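PDB 5KBP: glycosyl hydrolase, family 38, which probably hydrolyses alpha-linked mannose from glycans, as a metal-dependent alpha-mannosidase of glycoside hydrolase family 38. Local coordinates for residues Lys312-Arg315 and Gln316-Ile320; Asp334-His337 and Asp338-Tyr342; Gly367-Thr370 and Arg371-Asn374; Gly379-Leu382 and Ala383-Thr387; Lys835-Gln839 and Thr840-Val844. All coordinates share one frame; numbering follows the deposited sequence.

Overall arrangement
The five contacts follow one another in series along the chain, and none nests in or crosses another. Each joins adjoining residues, so contacts 1 to 4 close single helical turns or a helix start, and contact 5 closes a hairpin. Contact 1 lies on helix 304-332, and contact 2 starts helix 337-348. Contacts 3 and 4 share helix 362-393, their centres about 19 Å apart. Gln316 and Leu317 of contact 1 pack on contact 4, and Val313 packs on Phe372 of contact 3. Leu382 of contact 4 meets Phe340 of contact 2. Contact 5, in the C-terminal beta sandwich domain, meets contact 2 at His337. Contacts 2, 3 and 4 also touch the second subunit.

Contact 1 of 5, residues Lys312-Arg315 and Gln316-Ile320; sequences KVQR and QLENI. With SO4 (sulfate ion), chain F.
Arg315 reaches forward along helix 304-332 to Glu318 and Asn319. Its side chain folds back at chi2 (-66°) and turns again at chi3. This brings Arg315 NH2 to 2.7 Å from Glu318 OE1. The pair is a salt bridge, but the hydrogen bond in it is bent and weak. The carboxylate comes in at the edge of the guanidinium group, with the two planes 47° apart. Asn319 runs alongside Arg315 and points the same way. Asn319 OD1 lies 3.1 Å from Arg315 CD and takes a second, weak hydrogen bond from NH2. Gln800 accepts a bond from Arg315 NE, which helps fix the rotation of the group.

Glu318 also lies beside Gln314, with OE2 3.6 Å from Gln314 CB. The polar ends of both go mainly to Ser99: Glu318 OE2 meets its hydroxyl and Gln314 OE1 its backbone N. The backbone bond from Glu318 N to Gln314 O is 2.8 Å long and nearly straight. Val313 CG1 and Leu317 CD1 meet loosely at 4.4 Å.

Lys312 extends away, and Lys312 NZ bonds O4 of a sulfate ion, probably from the crystallisation liquor, at 3.1 Å. Pairs at i to i+3 (Arg315 with Glu318) and i to i+4 (Arg315 with Asn319, Gln314 with Glu318) are typical of alpha-helices. This one, in the helical middle domain of the GH38 fold, widens to a pi-type turn at 317-320.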
# COMPACT_ATOMS: atom_id res chain seq x y z
N LYS A 312 -8.94 -14.16 -5.79
CA LYS A 312 -10.15 -13.37 -5.62
C LYS A 312 -10.20 -12.21 -6.60
O LYS A 312 -11.22 -11.97 -7.25
CB LYS A 312 -10.24 -12.86 -4.18
CG LYS A 312 -11.39 -11.90 -3.93
CD LYS A 312 -11.56 -11.59 -2.45
CE LYS A 312 -10.32 -10.96 -1.87
NZ LYS A 312 -10.49 -10.63 -0.42
N VAL A 313 -9.09 -11.46 -6.73
CA VAL A 313 -9.07 -10.30 -7.61
C VAL A 313 -9.18 -10.73 -9.07
O VAL A 313 -9.82 -10.06 -9.88
CB VAL A 313 -7.81 -9.46 -7.35
CG1 VAL A 313 -7.74 -8.28 -8.31
CG2 VAL A 313 -7.77 -8.98 -5.91
N GLN A 314 -8.56 -11.86 -9.43
CA GLN A 314 -8.61 -12.33 -10.81
C GLN A 314 -10.03 -12.72 -11.20
O GLN A 314 -10.50 -12.36 -12.28
CB GLN A 314 -7.64 -13.50 -11.00
CG GLN A 314 -6.18 -13.08 -11.07
CD GLN A 314 -5.24 -14.27 -11.01
OE1 GLN A 314 -4.15 -14.24 -11.58
NE2 GLN A 314 -5.65 -15.31 -10.30
N ARG A 315 -10.72 -13.47 -10.34
CA ARG A 315 -12.12 -13.80 -10.61
C ARG A 315 -12.98 -12.55 -10.66
O ARG A 315 -13.93 -12.48 -11.46
CB ARG A 315 -12.64 -14.77 -9.54
CG ARG A 315 -11.89 -16.08 -9.47
CD ARG A 315 -12.07 -16.89 -10.74
NE ARG A 315 -10.88 -17.67 -11.07
CZ ARG A 315 -9.90 -17.25 -11.86
NH1 ARG A 315 -8.85 -18.02 -12.10
NH2 ARG A 315 -9.97 -16.05 -12.41
N GLN A 316 -12.67 -11.56 -9.83
CA GLN A 316 -13.44 -10.32 -9.81
C GLN A 316 -13.35 -9.58 -11.14
O GLN A 316 -14.32 -8.94 -11.57
CB GLN A 316 -12.97 -9.42 -8.67
CG GLN A 316 -13.68 -8.09 -8.57
CD GLN A 316 -15.13 -8.24 -8.17
OE1 GLN A 316 -15.47 -9.07 -7.32
NE2 GLN A 316 -16.00 -7.45 -8.78
N LEU A 317 -12.20 -9.66 -11.81
CA LEU A 317 -12.01 -8.97 -13.08
C LEU A 317 -12.42 -9.83 -14.27
O LEU A 317 -13.19 -9.39 -15.12
CB LEU A 317 -10.54 -8.54 -13.23
CG LEU A 317 -10.03 -7.45 -12.28
CD1 LEU A 317 -8.55 -7.21 -12.48
CD2 LEU A 317 -10.82 -6.17 -12.47
N GLU A 318 -11.92 -11.07 -14.34
CA GLU A 318 -12.15 -11.90 -15.52
C GLU A 318 -13.59 -12.39 -15.59
O GLU A 318 -14.19 -12.43 -16.67
CB GLU A 318 -11.20 -13.09 -15.51
CG GLU A 318 -9.73 -12.73 -15.34
CD GLU A 318 -8.89 -13.92 -14.91
OE1 GLU A 318 -9.43 -15.04 -14.87
OE2 GLU A 318 -7.70 -13.72 -14.60
N ASN A 319 -14.17 -12.77 -14.45
CA ASN A 319 -15.43 -13.51 -14.43
C ASN A 319 -16.58 -12.72 -13.82
O ASN A 319 -17.70 -13.25 -13.76
CB ASN A 319 -15.24 -14.82 -13.67
CG ASN A 319 -14.03 -15.61 -14.16
OD1 ASN A 319 -13.03 -15.72 -13.47
ND2 ASN A 319 -14.13 -16.14 -15.38
N ILE A 320 -16.36 -11.49 -13.37
CA ILE A 320 -17.43 -10.68 -12.80
C ILE A 320 -17.52 -9.35 -13.54
O ILE A 320 -18.48 -9.10 -14.28
CB ILE A 320 -17.23 -10.45 -11.29
CG1 ILE A 320 -17.01 -11.77 -10.56
CG2 ILE A 320 -18.43 -9.72 -10.71
CD1 ILE A 320 -18.19 -12.70 -10.60
S SO4 F . -14.18 -8.70 -0.97
O1 SO4 F . -14.07 -7.25 -1.07
O2 SO4 F . -15.54 -9.06 -0.57
O3 SO4 F . -13.89 -9.30 -2.27
O4 SO4 F . -13.23 -9.19 0.02

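Contact 2 of 5, residues Asp334-His337 and Asp338-Tyr342; sequences DYPH and DQFDY
This contact is the N-terminal start of helix 337-348, where the chain turns back after helix 304-332. Pro336 takes the N-cap position and is the centre of an inverse gamma turn. Its carbonyl O accepts the backbone N of Phe340 at 3.1 Å. One residue on, His337 O accepts Asp341 N at 2.8 Å.

Several side chains pack round this start. The Phe340 ring lies beside the Pro336 ring, the two pointing the same way, with CE2 3.7 Å from Pro336 CG. The side chain of Tyr335 crosses that of Phe340 at about a right angle, and its CE1 comes within 3.7 Å of Phe340 CD2. The two ring planes are only 29° apart but slid past each other, so they hardly overlap. Tyr335 has CG anti to its own N (chi1 -170°), which leaves CD1 over the centre of the His337 ring, 3.1 Å above its plane. Gln339 bends at chi2 and sets OE1 3.3 Å from Pro336 CB.

Leu382 of helix 362-393 covers Pro336, Gln339 and Phe340. Asp338 forms a salt bridge with Arg68 of the second subunit, and Asp341 with Lys345. The local side-chain packing is mostly apolar. Tyr335 OH is buried without a polar partner in the model, so this tyrosine appears to contribute mainly by ring packing.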
# COMPACT_ATOMS: atom_id res chain seq x y z
N ASP A 334 -21.17 2.21 -23.81
CA ASP A 334 -19.87 2.52 -23.25
C ASP A 334 -19.26 1.28 -22.61
O ASP A 334 -19.97 0.36 -22.20
CB ASP A 334 -19.96 3.64 -22.20
CG ASP A 334 -20.66 4.88 -22.72
OD1 ASP A 334 -20.56 5.17 -23.93
OD2 ASP A 334 -21.31 5.57 -21.91
N TYR A 335 -17.94 1.26 -22.55
CA TYR A 335 -17.18 0.20 -21.90
C TYR A 335 -15.96 0.82 -21.24
O TYR A 335 -15.17 1.50 -21.91
CB TYR A 335 -16.77 -0.88 -22.91
CG TYR A 335 -16.17 -2.13 -22.29
CD1 TYR A 335 -14.81 -2.22 -22.02
CD2 TYR A 335 -16.97 -3.22 -21.99
CE1 TYR A 335 -14.27 -3.35 -21.46
CE2 TYR A 335 -16.43 -4.37 -21.43
CZ TYR A 335 -15.08 -4.43 -21.17
OH TYR A 335 -14.53 -5.56 -20.61
N PRO A 336 -15.78 0.63 -19.92
CA PRO A 336 -14.69 1.32 -19.19
C PRO A 336 -13.33 0.69 -19.45
O PRO A 336 -12.76 -0.01 -18.61
CB PRO A 336 -15.14 1.18 -17.73
CG PRO A 336 -15.88 -0.11 -17.71
CD PRO A 336 -16.58 -0.23 -19.04
N HIS A 337 -12.79 0.95 -20.64
CA HIS A 337 -11.50 0.37 -21.02
C HIS A 337 -10.36 0.92 -20.18
O HIS A 337 -9.51 0.17 -19.69
CB HIS A 337 -11.24 0.60 -22.51
CG HIS A 337 -12.04 -0.29 -23.41
ND1 HIS A 337 -13.05 0.19 -24.22
CD2 HIS A 337 -11.98 -1.62 -23.62
CE1 HIS A 337 -13.57 -0.82 -24.89
NE2 HIS A 337 -12.94 -1.93 -24.55
N ASP A 338 -10.32 2.25 -20.01
CA ASP A 338 -9.25 2.86 -19.23
C ASP A 338 -9.24 2.35 -17.79
O ASP A 338 -8.17 2.14 -17.21
CB ASP A 338 -9.38 4.39 -19.26
CG ASP A 338 -9.07 4.98 -20.62
OD1 ASP A 338 -8.47 4.26 -21.46
OD2 ASP A 338 -9.41 6.15 -20.87
N GLN A 339 -10.42 2.15 -17.21
CA GLN A 339 -10.48 1.66 -15.84
C GLN A 339 -10.02 0.21 -15.75
O GLN A 339 -9.33 -0.17 -14.80
CB GLN A 339 -11.90 1.81 -15.29
CG GLN A 339 -12.35 3.25 -15.05
CD GLN A 339 -12.87 3.92 -16.31
OE1 GLN A 339 -12.68 3.43 -17.42
NE2 GLN A 339 -13.55 5.05 -16.13
N PHE A 340 -10.41 -0.62 -16.72
CA PHE A 340 -9.96 -2.01 -16.72
C PHE A 340 -8.46 -2.10 -16.95
O PHE A 340 -7.78 -2.95 -16.35
CB PHE A 340 -10.71 -2.81 -17.79
CG PHE A 340 -12.03 -3.36 -17.32
CD1 PHE A 340 -12.08 -4.23 -16.24
CD2 PHE A 340 -13.21 -3.01 -17.95
CE1 PHE A 340 -13.29 -4.73 -15.80
CE2 PHE A 340 -14.42 -3.51 -17.52
CZ PHE A 340 -14.46 -4.38 -16.44
N ASP A 341 -7.91 -1.23 -17.80
CA ASP A 341 -6.47 -1.20 -18.00
C ASP A 341 -5.75 -0.77 -16.73
O ASP A 341 -4.66 -1.27 -16.42
CB ASP A 341 -6.12 -0.26 -19.16
CG ASP A 341 -4.63 -0.18 -19.43
OD1 ASP A 341 -4.08 -1.14 -20.01
OD2 ASP A 341 -4.02 0.84 -19.06
N TYR A 342 -6.35 0.14 -15.97
CA TYR A 342 -5.77 0.57 -14.70
C TYR A 342 -5.86 -0.53 -13.65
O TYR A 342 -4.94 -0.71 -12.84
CB TYR A 342 -6.46 1.85 -14.22
CG TYR A 342 -6.04 2.33 -12.85
CD1 TYR A 342 -4.88 3.08 -12.68
CD2 TYR A 342 -6.80 2.04 -11.73
CE1 TYR A 342 -4.50 3.53 -11.43
CE2 TYR A 342 -6.42 2.48 -10.47
CZ TYR A 342 -5.27 3.23 -10.33
OH TYR A 342 -4.89 3.67 -9.08

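Contact 3 of 5, residues Gly367-Thr370 and Arg371-Asn374; sequences GMMT and RFEN
This is a one-turn packing contact on helix 362-393 of the middle domain, partly buried between helix 304-332 and the second subunit. Met369 and Met368, three and four residues before Phe372, pack against its ring. Met369 folds at both chi2 (-76°) and chi3, which carries CE across to 3.5 Å from Phe372 CD2. Met368 instead runs alongside Phe372 and bends only at chi3. Met368 CE stays farther off, 4.2 Å from Phe372 CE2. Leu306 and Tyr305 of helix 304-332 pack on Met369.

Arg371 is extended from CG to NE and points back over the preceding turn. Met368 CG lies at the edge of the guanidinium group, 3.7 Å from Arg371 NH2. The carbonyl O of Gly367 is over one face of that group and accepts Arg371 N at 3.3 Å. Glu20 forms a salt bridge with NH2, and Asn350 accepts a further bond from it. These two partners hold the end of the Arg371 side chain.

On another side Thr370 and Asn374 lie side by side, with Thr370 CG2 3.6 Å from Asn374 ND2. Thr370 OG1 is hydrogen-bonded to Thr370 OG1 of the second subunit. Asn374 N bonds Thr370 O at 2.9 Å, as Phe372 N does Met368 O at 2.8 Å. Such i to i+4 bonding with an apolar side facing another helix is typical of an alpha-helix in a helical bundle, here also meeting a subunit interface.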
# COMPACT_ATOMS: atom_id res chain seq x y z
N GLY A 367 3.14 -4.32 0.74
CA GLY A 367 2.82 -3.45 -0.37
C GLY A 367 1.99 -4.13 -1.44
O GLY A 367 1.22 -3.48 -2.15
N MET A 368 2.14 -5.45 -1.58
CA MET A 368 1.30 -6.20 -2.50
C MET A 368 -0.15 -6.22 -2.04
O MET A 368 -1.07 -6.20 -2.88
CB MET A 368 1.81 -7.64 -2.66
CG MET A 368 3.17 -7.76 -3.32
SD MET A 368 3.68 -9.48 -3.47
CE MET A 368 2.31 -10.15 -4.42
N MET A 369 -0.38 -6.27 -0.73
CA MET A 369 -1.75 -6.24 -0.21
C MET A 369 -2.45 -4.95 -0.59
O MET A 369 -3.65 -4.95 -0.89
CB MET A 369 -1.74 -6.43 1.30
CG MET A 369 -1.44 -7.85 1.77
SD MET A 369 -2.84 -8.98 1.57
CE MET A 369 -2.41 -9.80 0.05
N THR A 370 -1.72 -3.83 -0.57
CA THR A 370 -2.31 -2.56 -0.99
C THR A 370 -2.71 -2.61 -2.46
O THR A 370 -3.79 -2.14 -2.84
CB THR A 370 -1.33 -1.41 -0.74
OG1 THR A 370 -1.12 -1.26 0.67
CG2 THR A 370 -1.86 -0.11 -1.31
N ARG A 371 -1.85 -3.18 -3.31
CA ARG A 371 -2.19 -3.33 -4.72
C ARG A 371 -3.40 -4.24 -4.90
O ARG A 371 -4.28 -3.96 -5.73
CB ARG A 371 -1.00 -3.88 -5.50
CG ARG A 371 0.28 -3.06 -5.39
CD ARG A 371 1.26 -3.47 -6.48
NE ARG A 371 2.56 -2.82 -6.33
CZ ARG A 371 3.63 -3.42 -5.82
NH1 ARG A 371 4.78 -2.76 -5.73
NH2 ARG A 371 3.56 -4.68 -5.41
N PHE A 372 -3.47 -5.33 -4.13
CA PHE A 372 -4.62 -6.22 -4.20
C PHE A 372 -5.90 -5.50 -3.79
O PHE A 372 -6.93 -5.63 -4.46
CB PHE A 372 -4.38 -7.44 -3.31
CG PHE A 372 -3.61 -8.55 -3.98
CD1 PHE A 372 -3.96 -8.97 -5.25
CD2 PHE A 372 -2.55 -9.16 -3.34
CE1 PHE A 372 -3.25 -9.98 -5.87
CE2 PHE A 372 -1.84 -10.18 -3.95
CZ PHE A 372 -2.20 -10.59 -5.22
N GLU A 373 -5.85 -4.74 -2.69
CA GLU A 373 -7.02 -4.00 -2.25
C GLU A 373 -7.48 -3.00 -3.31
O GLU A 373 -8.67 -2.89 -3.60
CB GLU A 373 -6.72 -3.27 -0.94
CG GLU A 373 -6.44 -4.17 0.25
CD GLU A 373 -7.70 -4.51 1.03
OE1 GLU A 373 -7.60 -5.30 1.99
OE2 GLU A 373 -8.77 -3.98 0.68
N ASN A 374 -6.53 -2.28 -3.92
CA ASN A 374 -6.88 -1.26 -4.90
C ASN A 374 -7.45 -1.87 -6.17
O ASN A 374 -8.48 -1.41 -6.69
CB ASN A 374 -5.66 -0.39 -5.21
CG ASN A 374 -5.28 0.51 -4.06
OD1 ASN A 374 -6.11 0.85 -3.22
ND2 ASN A 374 -4.01 0.91 -4.01

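Contact 4 of 5, residues Gly379-Leu382 and Ala383-Thr387; sequences GHFL and ADEAT
Four successive i to i+4 bonds run through residues 379-386, from Ala383 N to Gly379 O at 3.1 Å up to Ala386 N to Leu382 O at 3.2 Å. The main side-chain meeting is Phe381 with Glu385. The ring swings away from its own N (chi1 173°), while Glu385 bends at chi2 (-57°) and lies over one ring face. Glu385 CG is 3.8 Å from the centroid of the Phe381 ring, a CH-pi contact displaced toward the rim, and comes within 3.5 Å of Phe381 CE1. The carboxylate continues the stack, its plane 12° from that of the ring.

This turn belongs to helix 362-393 of the helical middle domain, where the side of Ala383 and Ala386 faces helix 304-332. Leu382 faces helix 337-348. Gln316 lies against His380 and Ala383.

Glu385 OE1 forms a salt bridge with Arg388 and OE2 one with Lys478, so each carboxylate oxygen has a cationic partner. Glu34 of the second subunit brings a like charge close to OE2, which the two cations probably offset. His380 ND1 donates to Asn376 O, and its ring lies about 3 Å from a sulfate ion.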
# COMPACT_ATOMS: atom_id res chain seq x y z
N GLY A 379 -12.37 -3.41 -9.46
CA GLY A 379 -13.22 -4.45 -10.01
C GLY A 379 -14.61 -4.46 -9.41
O GLY A 379 -15.58 -4.76 -10.10
N HIS A 380 -14.72 -4.13 -8.12
CA HIS A 380 -16.03 -4.03 -7.50
C HIS A 380 -16.81 -2.83 -8.03
O HIS A 380 -18.00 -2.93 -8.32
CB HIS A 380 -15.89 -3.94 -5.98
CG HIS A 380 -15.77 -5.27 -5.30
ND1 HIS A 380 -14.59 -5.99 -5.27
CD2 HIS A 380 -16.69 -6.01 -4.64
CE1 HIS A 380 -14.79 -7.11 -4.61
NE2 HIS A 380 -16.05 -7.15 -4.21
N PHE A 381 -16.14 -1.68 -8.17
CA PHE A 381 -16.80 -0.49 -8.70
C PHE A 381 -17.32 -0.74 -10.11
O PHE A 381 -18.48 -0.44 -10.42
CB PHE A 381 -15.84 0.70 -8.68
CG PHE A 381 -16.38 1.93 -9.37
CD1 PHE A 381 -16.15 2.14 -10.73
CD2 PHE A 381 -17.10 2.87 -8.67
CE1 PHE A 381 -16.64 3.27 -11.36
CE2 PHE A 381 -17.59 4.00 -9.29
CZ PHE A 381 -17.36 4.20 -10.64
N LEU A 382 -16.47 -1.29 -10.98
CA LEU A 382 -16.87 -1.52 -12.37
C LEU A 382 -17.98 -2.55 -12.46
O LEU A 382 -18.85 -2.44 -13.34
CB LEU A 382 -15.66 -1.95 -13.19
CG LEU A 382 -14.57 -0.89 -13.34
CD1 LEU A 382 -13.37 -1.43 -14.11
CD2 LEU A 382 -15.13 0.36 -14.01
N ALA A 383 -17.98 -3.56 -11.58
CA ALA A 383 -19.06 -4.54 -11.59
C ALA A 383 -20.37 -3.92 -11.10
O ALA A 383 -21.44 -4.24 -11.63
CB ALA A 383 -18.68 -5.74 -10.73
N ASP A 384 -20.29 -3.03 -10.11
CA ASP A 384 -21.51 -2.39 -9.60
C ASP A 384 -22.06 -1.37 -10.58
O ASP A 384 -23.28 -1.14 -10.61
CB ASP A 384 -21.23 -1.74 -8.25
CG ASP A 384 -20.83 -2.75 -7.19
OD1 ASP A 384 -21.20 -3.93 -7.33
OD2 ASP A 384 -20.14 -2.36 -6.23
N GLU A 385 -21.20 -0.73 -11.38
CA GLU A 385 -21.68 0.18 -12.41
C GLU A 385 -22.43 -0.57 -13.50
O GLU A 385 -23.54 -0.18 -13.88
CB GLU A 385 -20.51 0.97 -13.00
CG GLU A 385 -19.87 1.97 -12.05
CD GLU A 385 -20.87 2.98 -11.53
OE1 GLU A 385 -21.34 2.81 -10.38
OE2 GLU A 385 -21.19 3.93 -12.26
N ALA A 386 -21.84 -1.65 -14.01
CA ALA A 386 -22.51 -2.46 -15.02
C ALA A 386 -23.77 -3.10 -14.46
O ALA A 386 -24.78 -3.22 -15.16
CB ALA A 386 -21.55 -3.53 -15.54
N THR A 387 -23.73 -3.53 -13.19
CA THR A 387 -24.89 -4.15 -12.57
C THR A 387 -26.06 -3.17 -12.47
O THR A 387 -27.20 -3.51 -12.79
CB THR A 387 -24.51 -4.69 -11.19
OG1 THR A 387 -23.91 -5.99 -11.34
CG2 THR A 387 -25.72 -4.80 -10.30

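Contact 5 of 5, residues Lys835-Gln839 and Thr840-Val844; sequences KRQEQ and TNHLV
Arg836 and Leu843 face the same side of the hairpin formed by strands 829-836 and 843-849. The arginine chain is extended from CG to NE. Its guanidinium plane has Leu843 CB over one face, offset toward the rim and 3.9 Å from Arg836 NH1. At the edge of the same group, Arg836 NH1 gives a hydrogen bond to Asn841 O at 2.8 Å, with the acceptor only 5° out of the plane. Helix 304-332 supplies the other partners: Ala326 O for NE and Glu330 for NH2.

On the opposite sheet face are Lys835 and Val844. They form a hydrogen-bonded antiparallel pair, with Lys835 N to Val844 O at 2.8 Å. Lys835 sends NZ to Glu874.

Gln837 points into the turn. Its CG is anti to the backbone N (chi1 -167°), and its extended chain crosses the side chain of Thr840. Thr840 OG1 bonds Gln837 OE1; the modelled distance is very short, so its exact value is doubtful. Gln837 OE1 also lies 3.7 Å from His842 CD2, with amide and ring planes 51° apart. Thr840 OG1 sits over one face of the His842 ring. The backbone pins the turn too: Gln837 N bonds His842 O at 3.0 Å, and Asn841 N makes a weak bond to Gln837 O. Asn841 takes a left-handed backbone conformation here.

The turn is thus held by the Thr840 to Gln837 side-chain bond and by backbone bonds. Arg836 NH1 braces it, while NE and NH2 tie the hairpin to helix 304-332.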
# COMPACT_ATOMS: atom_id res chain seq x y z
N LYS A 835 -15.23 -10.11 -22.66
CA LYS A 835 -14.93 -8.69 -22.51
C LYS A 835 -15.05 -8.04 -23.89
O LYS A 835 -15.60 -8.64 -24.82
CB LYS A 835 -13.55 -8.49 -21.86
CG LYS A 835 -12.38 -8.89 -22.74
CD LYS A 835 -11.05 -8.68 -22.03
CE LYS A 835 -9.88 -8.82 -22.98
NZ LYS A 835 -9.87 -7.75 -24.01
N ARG A 836 -14.52 -6.83 -24.03
CA ARG A 836 -14.61 -6.10 -25.28
C ARG A 836 -13.27 -5.47 -25.64
O ARG A 836 -12.46 -5.15 -24.76
CB ARG A 836 -15.71 -5.02 -25.21
CG ARG A 836 -17.11 -5.60 -25.09
CD ARG A 836 -18.19 -4.54 -25.18
NE ARG A 836 -19.51 -5.16 -25.17
CZ ARG A 836 -20.18 -5.53 -26.26
NH1 ARG A 836 -19.66 -5.33 -27.46
NH2 ARG A 836 -21.38 -6.09 -26.15
N GLN A 837 -13.04 -5.31 -26.94
CA GLN A 837 -11.78 -4.77 -27.44
C GLN A 837 -11.69 -3.27 -27.16
O GLN A 837 -12.71 -2.58 -27.08
CB GLN A 837 -11.65 -5.06 -28.93
CG GLN A 837 -10.26 -4.82 -29.51
CD GLN A 837 -10.09 -5.42 -30.89
OE1 GLN A 837 -11.05 -5.49 -31.67
NE2 GLN A 837 -8.88 -5.87 -31.20
N GLU A 838 -10.45 -2.78 -27.05
CA GLU A 838 -10.22 -1.44 -26.51
C GLU A 838 -10.92 -0.36 -27.33
O GLU A 838 -11.67 0.45 -26.79
CB GLU A 838 -8.72 -1.16 -26.43
CG GLU A 838 -8.06 -1.67 -25.15
CD GLU A 838 -6.81 -0.90 -24.80
OE1 GLU A 838 -6.46 -0.84 -23.60
OE2 GLU A 838 -6.18 -0.33 -25.72
N GLN A 839 -10.67 -0.33 -28.64
CA GLN A 839 -11.20 0.74 -29.48
C GLN A 839 -12.42 0.31 -30.29
O GLN A 839 -13.37 1.09 -30.43
CB GLN A 839 -10.11 1.26 -30.43
CG GLN A 839 -8.92 1.88 -29.70
CD GLN A 839 -7.98 2.60 -30.64
OE1 GLN A 839 -8.20 3.77 -30.98
NE2 GLN A 839 -6.93 1.92 -31.07
N THR A 840 -12.42 -0.91 -30.83
CA THR A 840 -13.52 -1.36 -31.68
C THR A 840 -14.76 -1.74 -30.88
O THR A 840 -15.85 -1.82 -31.46
CB THR A 840 -13.07 -2.54 -32.54
OG1 THR A 840 -12.73 -3.64 -31.69
CG2 THR A 840 -11.86 -2.16 -33.38
N ASN A 841 -14.61 -2.01 -29.58
CA ASN A 841 -15.71 -2.43 -28.71
C ASN A 841 -16.33 -3.75 -29.14
O ASN A 841 -17.46 -4.07 -28.74
CB ASN A 841 -16.79 -1.35 -28.60
CG ASN A 841 -16.35 -0.16 -27.76
OD1 ASN A 841 -16.19 0.95 -28.27
ND2 ASN A 841 -16.17 -0.39 -26.47
N HIS A 842 -15.63 -4.53 -29.96
CA HIS A 842 -16.12 -5.85 -30.34
C HIS A 842 -16.17 -6.76 -29.11
O HIS A 842 -15.29 -6.71 -28.25
CB HIS A 842 -15.21 -6.48 -31.39
CG HIS A 842 -15.15 -5.72 -32.68
ND1 HIS A 842 -16.18 -4.93 -33.13
CD2 HIS A 842 -14.17 -5.63 -33.61
CE1 HIS A 842 -15.85 -4.39 -34.29
NE2 HIS A 842 -14.63 -4.80 -34.60
N LEU A 843 -17.21 -7.58 -29.03
CA LEU A 843 -17.32 -8.54 -27.94
C LEU A 843 -16.28 -9.64 -28.12
O LEU A 843 -16.25 -10.30 -29.16
CB LEU A 843 -18.73 -9.13 -27.87
CG LEU A 843 -18.94 -10.11 -26.72
CD1 LEU A 843 -18.74 -9.43 -25.38
CD2 LEU A 843 -20.32 -10.75 -26.79
N VAL A 844 -15.44 -9.83 -27.11
CA VAL A 844 -14.37 -10.82 -27.14
C VAL A 844 -14.72 -11.94 -26.17
O VAL A 844 -14.99 -11.68 -24.99
CB VAL A 844 -13.01 -10.20 -26.80
CG1 VAL A 844 -11.94 -11.27 -26.73
CG2 VAL A 844 -12.64 -9.14 -27.83